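Long-range contacts in TNF receptor-associated factor 5 (Mus musculus, PDB 4GJH), which probably works as an adaptor that couples TNF-family receptors to signalling proteins inside the cell, acting through a trimeric TRAF domain: residues Phe14-Gly19 and Ser50-Thr55; Tyr82-Arg87 and Gly134-Ala139; Trp96-Arg101 and Ser127-Pro132; Ile116-Lys121 and Ser140-Phe145. All blocks are in the same frame, centred on the assembly; numbering follows the deposited sequence.

Contact 1 (Phe14-Gly19 and Ser50-Thr55); sequences FKQLEG and SQPFYT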
# COMPACT_ATOMS: atom_id res chain seq x y z
N PHE C 14 -2.25 -8.12 9.70
CA PHE C 14 -1.60 -8.52 8.47
C PHE C 14 -2.65 -8.65 7.38
O PHE C 14 -2.45 -8.21 6.24
CB PHE C 14 -0.91 -9.86 8.68
CG PHE C 14 0.53 -9.76 9.06
CD1 PHE C 14 1.38 -8.88 8.39
CD2 PHE C 14 1.06 -10.54 10.07
CE1 PHE C 14 2.71 -8.78 8.73
CE2 PHE C 14 2.39 -10.44 10.41
CZ PHE C 14 3.22 -9.56 9.74
N LYS C 15 -3.77 -9.26 7.71
CA LYS C 15 -4.82 -9.49 6.73
C LYS C 15 -5.37 -8.19 6.17
O LYS C 15 -5.59 -8.07 4.96
CB LYS C 15 -5.95 -10.34 7.32
CG LYS C 15 -5.66 -11.83 7.32
CD LYS C 15 -6.04 -12.45 5.99
CE LYS C 15 -5.34 -13.80 5.74
NZ LYS C 15 -5.63 -14.82 6.80
N GLN C 16 -5.58 -7.21 7.05
CA GLN C 16 -6.11 -5.92 6.61
C GLN C 16 -5.14 -5.23 5.69
O GLN C 16 -5.52 -4.75 4.62
CB GLN C 16 -6.37 -5.00 7.79
CG GLN C 16 -6.97 -5.65 8.98
CD GLN C 16 -7.59 -4.64 9.90
OE1 GLN C 16 -8.79 -4.69 10.17
NE2 GLN C 16 -6.78 -3.69 10.37
N LEU C 17 -3.88 -5.18 6.12
CA LEU C 17 -2.84 -4.58 5.29
C LEU C 17 -2.75 -5.25 3.91
O LEU C 17 -2.62 -4.58 2.88
CB LEU C 17 -1.49 -4.61 6.00
CG LEU C 17 -1.26 -3.55 7.09
CD1 LEU C 17 -0.11 -3.94 7.99
CD2 LEU C 17 -1.03 -2.18 6.48
N GLU C 18 -2.82 -6.58 3.89
CA GLU C 18 -2.74 -7.31 2.64
C GLU C 18 -3.97 -7.03 1.78
O GLU C 18 -3.91 -7.08 0.55
CB GLU C 18 -2.60 -8.81 2.90
CG GLU C 18 -1.16 -9.32 2.96
CD GLU C 18 -0.95 -10.50 3.92
OE1 GLU C 18 -1.91 -10.92 4.60
OE2 GLU C 18 0.20 -11.00 4.00
N GLY C 19 -5.08 -6.71 2.44
CA GLY C 19 -6.33 -6.51 1.74
C GLY C 19 -6.72 -5.09 1.36
O GLY C 19 -7.65 -4.88 0.57
N SER C 50 -15.66 -8.57 4.21
CA SER C 50 -14.46 -8.32 3.45
C SER C 50 -13.49 -7.60 4.37
O SER C 50 -13.85 -7.17 5.46
CB SER C 50 -14.75 -7.45 2.23
OG SER C 50 -14.80 -6.08 2.57
N GLN C 51 -12.26 -7.46 3.92
CA GLN C 51 -11.31 -6.60 4.58
C GLN C 51 -11.71 -5.16 4.27
O GLN C 51 -12.34 -4.89 3.26
CB GLN C 51 -9.90 -6.91 4.08
CG GLN C 51 -9.37 -8.24 4.59
CD GLN C 51 -9.31 -8.29 6.12
OE1 GLN C 51 -9.14 -7.26 6.80
NE2 GLN C 51 -9.47 -9.48 6.67
N PRO C 52 -11.35 -4.24 5.15
CA PRO C 52 -11.68 -2.83 4.90
C PRO C 52 -11.03 -2.30 3.63
O PRO C 52 -9.85 -2.59 3.40
CB PRO C 52 -11.06 -2.12 6.12
CG PRO C 52 -11.10 -3.17 7.20
CD PRO C 52 -10.78 -4.46 6.49
N PHE C 53 -11.77 -1.55 2.81
CA PHE C 53 -11.18 -0.78 1.72
C PHE C 53 -11.55 0.69 1.82
O PHE C 53 -12.35 1.08 2.67
CB PHE C 53 -11.55 -1.33 0.36
CG PHE C 53 -13.01 -1.20 0.03
CD1 PHE C 53 -13.43 -0.36 -1.00
CD2 PHE C 53 -13.95 -1.92 0.73
CE1 PHE C 53 -14.78 -0.24 -1.32
CE2 PHE C 53 -15.31 -1.81 0.43
CZ PHE C 53 -15.72 -0.97 -0.61
N TYR C 54 -10.95 1.52 0.97
CA TYR C 54 -11.02 2.97 1.13
C TYR C 54 -11.27 3.70 -0.15
O TYR C 54 -10.89 3.23 -1.22
CB TYR C 54 -9.71 3.48 1.69
CG TYR C 54 -9.33 2.83 2.98
CD1 TYR C 54 -9.52 3.49 4.18
CD2 TYR C 54 -8.78 1.56 3.01
CE1 TYR C 54 -9.17 2.91 5.37
CE2 TYR C 54 -8.44 0.98 4.20
CZ TYR C 54 -8.63 1.66 5.39
OH TYR C 54 -8.26 1.10 6.62
N THR C 55 -11.87 4.88 -0.05
CA THR C 55 -12.09 5.73 -1.21
C THR C 55 -10.78 6.42 -1.63
O THR C 55 -10.59 6.77 -2.79
CB THR C 55 -13.18 6.80 -0.97
OG1 THR C 55 -12.84 7.60 0.18
CG2 THR C 55 -14.50 6.15 -0.73
O HOH W 1 -8.09 -3.00 5.16
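Gln51 reaches across to the last turn of the helix and lays its amide against the backbone at Lys15 and Gln16. Most of this contact is van der Waals packing, and no direct hydrogen bond joins the two segments. The CB of Gln51 points toward the helix and the chain bends at chi2 (-59°), with CD 3.9 Å from Lys15 O. From there OE1 rests 3.3 Å from Gln16 CA and 3.5 Å from Gln16 CG, while NE2 lies 3.7 Å from Lys15 CB. Gln16 runs across Gln51 at about a right angle; the amide planes stand 75° apart, and Gln51 OE1 meets CA and CG of Gln16, not its amide. Gln16 stays extended beyond CG, and its OE1 comes to 4.1 Å from Pro52 CG. At the helix end Gly19 CA faces Gln51 CB at 4.3 Å.

A single modelled water may bridge the backbones. It donates to Gln16 O at 3.2 Å and to Pro52 O, where the modelled distance is too short to be trusted at this resolution. Within the loop, Ser50 OG donates to Gln51 O at 2.8 Å from above the carbonyl plane, next to the proline.

On another side of helix 3-19, Phe14 meets Phe14 of both neighbouring subunits edge-to-face, and Glu18 forms a salt bridge with Arg13 of the second subunit. Segment 50-55 covers the later part of strand 48-54, which pairs with strand 61-67. The contact therefore seats the end of the trimer-forming helix on the edge of the β-sandwich.

Contact 2 (Tyr82-Arg87 and Gly134-Ala139); sequences YFVVMR and GEMNIA
Met86 and Met136 face each other as a single antiparallel bridge, a non-hydrogen-bonded pair flanked by two backbone bonds. Asn137 N donates to Val85 O at 2.9 Å, nearly along the C=O axis, and Arg87 N donates to Glu135 O at 3.0 Å. The methionine side chains part quickly. Met136 has CG between the backbone N and the carbonyl carbon (chi1 51°) and is extended beyond it; its CB packs against Val84 CG1 at 3.8 Å. The other methyl of Val84, CG2, meets Ala139 CB, which also touches Tyr82 CB at 3.7 Å. Asn137 lies side by side with Val85, and its ND2 turns to the carbonyls of Ser128 and, at a doubtfully short distance, Lys130.

Arg87 has CG anti to the backbone N (chi1 173°) and bends at chi3; Gly134 O lies 3.1 Å above one face of its guanidinium, offset toward the rim. The guanidinium plane is nearly perpendicular to the Glu135 carboxylate, and the salt bridge from NH2 to OE1 is long, 3.6 Å; Glu135 OE2 has a stronger partner in Arg61. The loop pairs with the strand 78-85 region through this single bridge, in the antiparallel β-sandwich that defines the TRAF/MATH fold.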
# COMPACT_ATOMS: atom_id res chain seq x y z
N TYR C 82 -24.34 -6.77 1.29
CA TYR C 82 -24.48 -5.46 1.90
C TYR C 82 -23.20 -4.62 1.91
O TYR C 82 -22.08 -5.15 2.02
CB TYR C 82 -25.00 -5.58 3.33
CG TYR C 82 -26.38 -6.19 3.44
CD1 TYR C 82 -27.48 -5.54 2.90
CD2 TYR C 82 -26.59 -7.40 4.09
CE1 TYR C 82 -28.76 -6.09 3.01
CE2 TYR C 82 -27.85 -7.96 4.20
CZ TYR C 82 -28.94 -7.30 3.67
OH TYR C 82 -30.22 -7.84 3.77
N PHE C 83 -23.40 -3.31 1.80
CA PHE C 83 -22.34 -2.33 1.82
C PHE C 83 -22.29 -1.77 3.22
O PHE C 83 -23.31 -1.71 3.88
CB PHE C 83 -22.66 -1.22 0.81
CG PHE C 83 -21.68 -0.06 0.83
CD1 PHE C 83 -20.40 -0.19 0.28
CD2 PHE C 83 -22.06 1.16 1.37
CE1 PHE C 83 -19.51 0.88 0.28
CE2 PHE C 83 -21.16 2.23 1.37
CZ PHE C 83 -19.89 2.10 0.82
N VAL C 84 -21.10 -1.37 3.68
CA VAL C 84 -20.92 -0.90 5.06
C VAL C 84 -19.91 0.24 5.20
O VAL C 84 -18.73 0.09 4.85
CB VAL C 84 -20.38 -2.01 5.98
CG1 VAL C 84 -20.14 -1.43 7.35
CG2 VAL C 84 -21.32 -3.19 6.04
N VAL C 85 -20.36 1.37 5.72
CA VAL C 85 -19.47 2.45 6.10
C VAL C 85 -18.91 2.16 7.48
O VAL C 85 -19.66 1.95 8.44
CB VAL C 85 -20.20 3.79 6.17
CG1 VAL C 85 -19.24 4.88 6.59
CG2 VAL C 85 -20.85 4.11 4.84
N MET C 86 -17.58 2.17 7.59
CA MET C 86 -16.95 1.91 8.87
C MET C 86 -16.46 3.23 9.42
O MET C 86 -16.44 4.22 8.70
CB MET C 86 -15.77 0.96 8.68
CG MET C 86 -16.11 -0.24 7.81
SD MET C 86 -14.77 -1.44 7.74
CE MET C 86 -14.67 -1.89 9.46
N ARG C 87 -16.08 3.23 10.69
CA ARG C 87 -15.44 4.40 11.27
C ARG C 87 -14.05 4.58 10.66
O ARG C 87 -13.22 3.67 10.70
CB ARG C 87 -15.34 4.30 12.79
CG ARG C 87 -14.53 5.43 13.41
CD ARG C 87 -14.73 5.52 14.92
NE ARG C 87 -14.45 4.26 15.60
CZ ARG C 87 -15.11 3.83 16.67
NH1 ARG C 87 -16.11 4.56 17.16
NH2 ARG C 87 -14.80 2.68 17.23
N GLY C 134 -19.91 4.05 16.20
CA GLY C 134 -19.06 3.00 16.73
C GLY C 134 -18.16 2.47 15.64
O GLY C 134 -17.67 3.21 14.81
N GLU C 135 -17.96 1.16 15.65
CA GLU C 135 -17.08 0.53 14.69
C GLU C 135 -17.62 0.66 13.26
O GLU C 135 -16.85 0.89 12.33
CB GLU C 135 -16.84 -0.93 15.10
CG GLU C 135 -15.74 -1.62 14.32
CD GLU C 135 -14.52 -0.74 14.17
OE1 GLU C 135 -14.01 -0.24 15.21
OE2 GLU C 135 -14.07 -0.53 13.02
N MET C 136 -18.93 0.54 13.08
CA MET C 136 -19.49 0.64 11.73
C MET C 136 -21.00 0.86 11.68
O MET C 136 -21.75 0.27 12.45
CB MET C 136 -19.13 -0.58 10.89
CG MET C 136 -19.42 -1.88 11.55
SD MET C 136 -18.78 -3.27 10.59
CE MET C 136 -18.76 -4.58 11.83
N ASN C 137 -21.44 1.70 10.75
CA ASN C 137 -22.86 1.95 10.55
C ASN C 137 -23.65 0.70 10.14
O ASN C 137 -23.08 -0.32 9.74
CB ASN C 137 -23.04 3.05 9.51
CG ASN C 137 -22.56 4.39 10.01
OD1 ASN C 137 -22.29 4.58 11.20
ND2 ASN C 137 -22.47 5.35 9.10
N ILE C 138 -24.98 0.79 10.24
CA ILE C 138 -25.82 -0.32 9.83
C ILE C 138 -25.60 -0.57 8.35
O ILE C 138 -25.45 0.37 7.57
CB ILE C 138 -27.32 -0.04 10.08
CG1 ILE C 138 -27.65 -0.18 11.58
CG2 ILE C 138 -28.19 -0.98 9.25
CD1 ILE C 138 -27.74 1.15 12.33
N ALA C 139 -25.57 -1.84 7.98
CA ALA C 139 -25.30 -2.23 6.62
C ALA C 139 -26.49 -1.86 5.76
O ALA C 139 -27.58 -1.64 6.26
CB ALA C 139 -25.03 -3.73 6.53

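Contact 3 (Trp96-Arg101 and Ser127-Pro132); sequences WPFRQR and SSFKRP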
# COMPACT_ATOMS: atom_id res chain seq x y z
N TRP C 96 -20.27 14.52 5.53
CA TRP C 96 -21.35 13.62 5.95
C TRP C 96 -22.68 14.28 5.69
O TRP C 96 -22.81 15.49 5.86
CB TRP C 96 -21.19 13.24 7.42
CG TRP C 96 -19.86 12.58 7.69
CD1 TRP C 96 -18.73 13.17 8.17
CD2 TRP C 96 -19.52 11.20 7.48
NE1 TRP C 96 -17.71 12.25 8.28
CE2 TRP C 96 -18.17 11.03 7.86
CE3 TRP C 96 -20.23 10.09 7.01
CZ2 TRP C 96 -17.53 9.80 7.78
CZ3 TRP C 96 -19.58 8.87 6.94
CH2 TRP C 96 -18.25 8.74 7.32
N PRO C 97 -23.68 13.49 5.27
CA PRO C 97 -23.59 12.03 5.12
C PRO C 97 -22.77 11.61 3.90
O PRO C 97 -22.49 12.41 3.02
CB PRO C 97 -25.05 11.61 4.90
CG PRO C 97 -25.88 12.83 5.15
CD PRO C 97 -25.00 13.99 4.86
N PHE C 98 -22.41 10.34 3.88
CA PHE C 98 -21.82 9.71 2.71
C PHE C 98 -22.87 9.80 1.60
O PHE C 98 -24.05 9.51 1.83
CB PHE C 98 -21.51 8.25 3.05
CG PHE C 98 -20.93 7.46 1.92
CD1 PHE C 98 -19.57 7.28 1.82
CD2 PHE C 98 -21.74 6.87 0.97
CE1 PHE C 98 -19.02 6.54 0.79
CE2 PHE C 98 -21.21 6.14 -0.07
CZ PHE C 98 -19.85 5.98 -0.17
N ARG C 99 -22.44 10.22 0.42
CA ARG C 99 -23.39 10.53 -0.65
C ARG C 99 -23.03 9.96 -2.04
O ARG C 99 -23.56 10.43 -3.06
CB ARG C 99 -23.58 12.04 -0.74
CG ARG C 99 -24.87 12.55 -0.05
CD ARG C 99 -25.01 14.07 -0.13
NE ARG C 99 -24.36 14.75 1.00
CZ ARG C 99 -23.07 15.10 1.03
NH1 ARG C 99 -22.28 14.84 -0.01
NH2 ARG C 99 -22.58 15.71 2.11
N GLN C 100 -22.17 8.96 -2.08
CA GLN C 100 -21.64 8.45 -3.34
C GLN C 100 -22.50 7.34 -3.91
O GLN C 100 -23.12 6.58 -3.18
CB GLN C 100 -20.23 7.91 -3.12
CG GLN C 100 -19.32 8.86 -2.34
CD GLN C 100 -19.10 10.21 -3.04
OE1 GLN C 100 -18.39 10.29 -4.05
NE2 GLN C 100 -19.73 11.25 -2.52
N ARG C 101 -22.55 7.24 -5.24
CA ARG C 101 -23.20 6.09 -5.85
C ARG C 101 -22.38 4.83 -5.56
O ARG C 101 -21.14 4.88 -5.49
CB ARG C 101 -23.39 6.29 -7.35
CG ARG C 101 -23.70 5.02 -8.12
CD ARG C 101 -24.09 5.32 -9.56
NE ARG C 101 -25.24 6.22 -9.64
CZ ARG C 101 -26.51 5.86 -9.44
NH1 ARG C 101 -26.81 4.59 -9.14
NH2 ARG C 101 -27.48 6.76 -9.54
N SER C 127 -29.42 6.02 7.91
CA SER C 127 -28.48 6.04 9.01
C SER C 127 -27.27 5.16 8.68
O SER C 127 -26.29 5.10 9.44
CB SER C 127 -29.16 5.57 10.29
OG SER C 127 -29.46 4.19 10.21
N SER C 128 -27.35 4.47 7.54
CA SER C 128 -26.22 3.70 7.05
C SER C 128 -25.10 4.68 6.71
O SER C 128 -23.91 4.33 6.79
CB SER C 128 -26.60 2.90 5.80
OG SER C 128 -27.46 1.81 6.08
N PHE C 129 -25.47 5.91 6.36
CA PHE C 129 -24.53 6.89 5.83
C PHE C 129 -24.23 8.11 6.70
O PHE C 129 -23.63 9.08 6.24
CB PHE C 129 -24.99 7.34 4.45
CG PHE C 129 -25.36 6.20 3.57
CD1 PHE C 129 -24.46 5.16 3.37
CD2 PHE C 129 -26.61 6.12 2.98
CE1 PHE C 129 -24.78 4.08 2.57
CE2 PHE C 129 -26.96 5.04 2.19
CZ PHE C 129 -26.04 4.01 1.98
N LYS C 130 -24.65 8.07 7.96
CA LYS C 130 -24.24 9.11 8.89
C LYS C 130 -22.79 8.88 9.23
O LYS C 130 -22.26 7.80 8.98
CB LYS C 130 -25.07 9.03 10.18
CG LYS C 130 -24.94 7.73 10.94
CD LYS C 130 -25.21 7.90 12.42
CE LYS C 130 -25.23 6.55 13.12
NZ LYS C 130 -25.39 6.72 14.59
N ARG C 131 -22.14 9.89 9.80
CA ARG C 131 -20.79 9.71 10.29
C ARG C 131 -20.77 8.69 11.42
O ARG C 131 -21.47 8.86 12.41
CB ARG C 131 -20.24 11.01 10.81
CG ARG C 131 -18.97 10.79 11.56
CD ARG C 131 -18.41 12.09 12.00
NE ARG C 131 -17.15 11.90 12.70
CZ ARG C 131 -16.44 12.89 13.22
NH1 ARG C 131 -16.88 14.14 13.12
NH2 ARG C 131 -15.30 12.62 13.85
N PRO C 132 -19.97 7.62 11.28
CA PRO C 132 -20.14 6.48 12.18
C PRO C 132 -19.90 6.83 13.63
O PRO C 132 -19.14 7.75 13.95
CB PRO C 132 -19.11 5.48 11.67
CG PRO C 132 -19.05 5.76 10.21
CD PRO C 132 -19.12 7.27 10.13
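Trp96 spreads one face of its indole over the backbone and CB of Arg131, the broadest piece of packing here. Arg131 CB sits 3.4 Å from the centroid of the five-membered ring and only 11° off its normal, a CH-pi contact. Toward the six-membered ring, Trp96 CH2 touches Pro132 CD at 3.3 Å. In Arg131, chi1 of 169° puts CG anti to the backbone N and near CE2 and NE1 of the indole; the extended chain then takes CD past NE1, and the guanidinium leads away. The indole is further fixed by NE1, which donates to Asp91 O.

One carbonyl carries the polar part. Phe129 O accepts Phe98 N at 2.9 Å, in the carbonyl plane, and the same oxygen lies at the edge of the Trp96 ring, 3.6 Å from CE3. Pro97, which follows a cis peptide bond, sets its CB beside this carbonyl.

The two phenylalanines form an offset pair. Their planes are 30° apart and slid past each other, with centroids 5.9 Å apart, so the rings barely overlap; the side chains come closest at Phe98 CB to Phe129 CB, 3.9 Å.

Both segments are loops: one leads into strand 101-106, the other lies between strands 116-121 and 142-147. Val85 of strand 78-85 touches Trp96, Phe129 and Pro132, Val170 of strand 164-170 lies against Phe98, and Tyr60 meets the rings of Trp96 and Phe98 edge-to-face.

Contact 4 (Ile116-Lys121 and Ser140-Phe145); sequences IVETFK and SGCPRF
The Phe145 ring meets both Ile116 and Glu118, each with a different part of itself. Ile116 CG2 lies over one face, 4.1 Å from CZ, and the same CZ is 3.5 Å from Ile116 O. Glu118 comes to the edge, with its CG near the ring plane and 3.6 Å from CE1. It is thus the aliphatic part of the glutamate that packs here, its carboxylate plane standing 83° from that of the ring. In Phe145, chi1 of -176° sets CG anti to the backbone N, and the far end of the ring, CZ and CE1, meets strand 116-121.

Beside it, Cys142 SG packs on Glu118 CB at 4.0 Å. Farther along, Phe120 CZ approaches Ser140 OG at 4.4 Å. No hydrogen bond crosses between the segments. This is how the two sheets of the TRAF/MATH β-sandwich meet along one margin: 116-121 and 142-147 are each an outermost strand of a four-stranded antiparallel sheet. Ile116, Glu118 and Phe120 point across from one side, Ser140 and Cys142 from the other, with the ring of Phe145 reaching over.

Each segment is held by its own sheet. Backbone bonds tie Ile116 to Leu106, Glu118 to Leu104 and Phe120 to Val102, while Ser140 and Cys142 bond to Phe83 and Leu81 of strand 78-85. Behind the first shell, Leu104 lies against both Phe120 and Phe145, and Leu81 also packs on Phe145.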
# COMPACT_ATOMS: atom_id res chain seq x y z
N ILE C 116 -23.51 -9.94 -12.44
CA ILE C 116 -24.72 -9.44 -11.80
C ILE C 116 -24.44 -8.15 -11.06
O ILE C 116 -23.65 -8.11 -10.11
CB ILE C 116 -25.31 -10.47 -10.83
CG1 ILE C 116 -25.84 -11.68 -11.61
CG2 ILE C 116 -26.42 -9.86 -10.02
CD1 ILE C 116 -26.34 -12.79 -10.73
N VAL C 117 -25.09 -7.08 -11.48
CA VAL C 117 -24.76 -5.78 -10.94
C VAL C 117 -25.98 -5.00 -10.49
O VAL C 117 -26.93 -4.83 -11.25
CB VAL C 117 -23.96 -4.95 -11.96
CG1 VAL C 117 -24.44 -5.25 -13.35
CG2 VAL C 117 -24.09 -3.47 -11.65
N GLU C 118 -25.94 -4.51 -9.25
CA GLU C 118 -26.98 -3.64 -8.73
C GLU C 118 -26.32 -2.34 -8.31
O GLU C 118 -25.30 -2.37 -7.64
CB GLU C 118 -27.67 -4.28 -7.53
CG GLU C 118 -28.49 -5.51 -7.87
CD GLU C 118 -29.60 -5.20 -8.86
OE1 GLU C 118 -30.20 -4.11 -8.74
OE2 GLU C 118 -29.86 -6.02 -9.77
N THR C 119 -26.90 -1.21 -8.69
CA THR C 119 -26.32 0.06 -8.30
C THR C 119 -27.34 0.97 -7.61
O THR C 119 -28.54 0.82 -7.83
CB THR C 119 -25.70 0.78 -9.50
OG1 THR C 119 -25.12 2.03 -9.09
CG2 THR C 119 -26.74 1.04 -10.56
N PHE C 120 -26.88 1.90 -6.78
CA PHE C 120 -27.82 2.82 -6.15
C PHE C 120 -27.15 4.08 -5.63
O PHE C 120 -25.95 4.10 -5.39
CB PHE C 120 -28.61 2.12 -5.03
CG PHE C 120 -27.74 1.47 -4.00
CD1 PHE C 120 -27.18 2.22 -2.98
CD2 PHE C 120 -27.46 0.12 -4.06
CE1 PHE C 120 -26.36 1.63 -2.02
CE2 PHE C 120 -26.65 -0.48 -3.11
CZ PHE C 120 -26.10 0.28 -2.09
N LYS C 121 -27.94 5.14 -5.45
CA LYS C 121 -27.44 6.38 -4.87
C LYS C 121 -27.64 6.32 -3.37
O LYS C 121 -28.71 5.91 -2.90
CB LYS C 121 -28.19 7.58 -5.45
CG LYS C 121 -27.43 8.89 -5.31
CD LYS C 121 -26.26 8.96 -6.30
CE LYS C 121 -25.21 10.02 -5.92
NZ LYS C 121 -25.72 11.43 -5.95
N SER C 140 -26.26 -1.80 4.46
CA SER C 140 -27.31 -1.45 3.53
C SER C 140 -26.97 -2.06 2.19
O SER C 140 -25.83 -2.00 1.76
CB SER C 140 -27.43 0.07 3.42
OG SER C 140 -27.56 0.47 2.06
N GLY C 141 -27.96 -2.64 1.53
CA GLY C 141 -27.72 -3.27 0.25
C GLY C 141 -28.88 -4.13 -0.22
O GLY C 141 -30.04 -3.73 -0.12
N CYS C 142 -28.56 -5.32 -0.72
CA CYS C 142 -29.55 -6.18 -1.37
C CYS C 142 -29.64 -7.51 -0.66
O CYS C 142 -28.78 -8.38 -0.84
CB CYS C 142 -29.17 -6.43 -2.82
SG CYS C 142 -28.71 -4.95 -3.70
N PRO C 143 -30.71 -7.69 0.12
CA PRO C 143 -30.94 -8.96 0.81
C PRO C 143 -31.20 -10.03 -0.24
O PRO C 143 -30.96 -11.21 0.01
CB PRO C 143 -32.22 -8.70 1.63
CG PRO C 143 -32.39 -7.21 1.61
CD PRO C 143 -31.83 -6.76 0.30
N ARG C 144 -31.68 -9.61 -1.41
CA ARG C 144 -31.99 -10.56 -2.47
C ARG C 144 -31.15 -10.25 -3.71
O ARG C 144 -31.63 -10.21 -4.84
CB ARG C 144 -33.49 -10.57 -2.77
CG ARG C 144 -34.33 -11.13 -1.60
CD ARG C 144 -35.83 -10.78 -1.73
NE ARG C 144 -36.40 -11.41 -2.91
CZ ARG C 144 -36.90 -12.63 -2.91
NH1 ARG C 144 -36.91 -13.35 -1.79
NH2 ARG C 144 -37.39 -13.14 -4.03
N PHE C 145 -29.86 -10.03 -3.46
CA PHE C 145 -28.94 -9.67 -4.52
C PHE C 145 -28.94 -10.72 -5.63
O PHE C 145 -29.15 -10.39 -6.80
CB PHE C 145 -27.55 -9.49 -3.92
CG PHE C 145 -26.53 -9.02 -4.92
CD1 PHE C 145 -26.73 -7.85 -5.64
CD2 PHE C 145 -25.37 -9.76 -5.14
CE1 PHE C 145 -25.80 -7.43 -6.56
CE2 PHE C 145 -24.44 -9.35 -6.07
CZ PHE C 145 -24.65 -8.17 -6.78

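How the contacts relate
Contact 1 is complete before the others begin and touches contact 2 where Pro52 CG meets Met86 SD at 4.1 Å, their centres 14 Å apart. The chain makes contact 3 within the span between the halves of contact 2, about 9 Å away between centres; probable hydrogen bonds join Ser128 OG to Ile138 O and, less surely, Asn137 ND2 to Lys130 O. Contact 4 crosses contacts 2 and 3 along the chain; residues 134-145 run from contact 2 into it. Contacts 1, 2 and 4 reach the sheet of strands 48-54, 61-67, 78-85 and 142-147, contacts 1 and 4 on opposite sides of the chain's centre. That sheet connects the trimer-forming helix to the far margin of the sandwich.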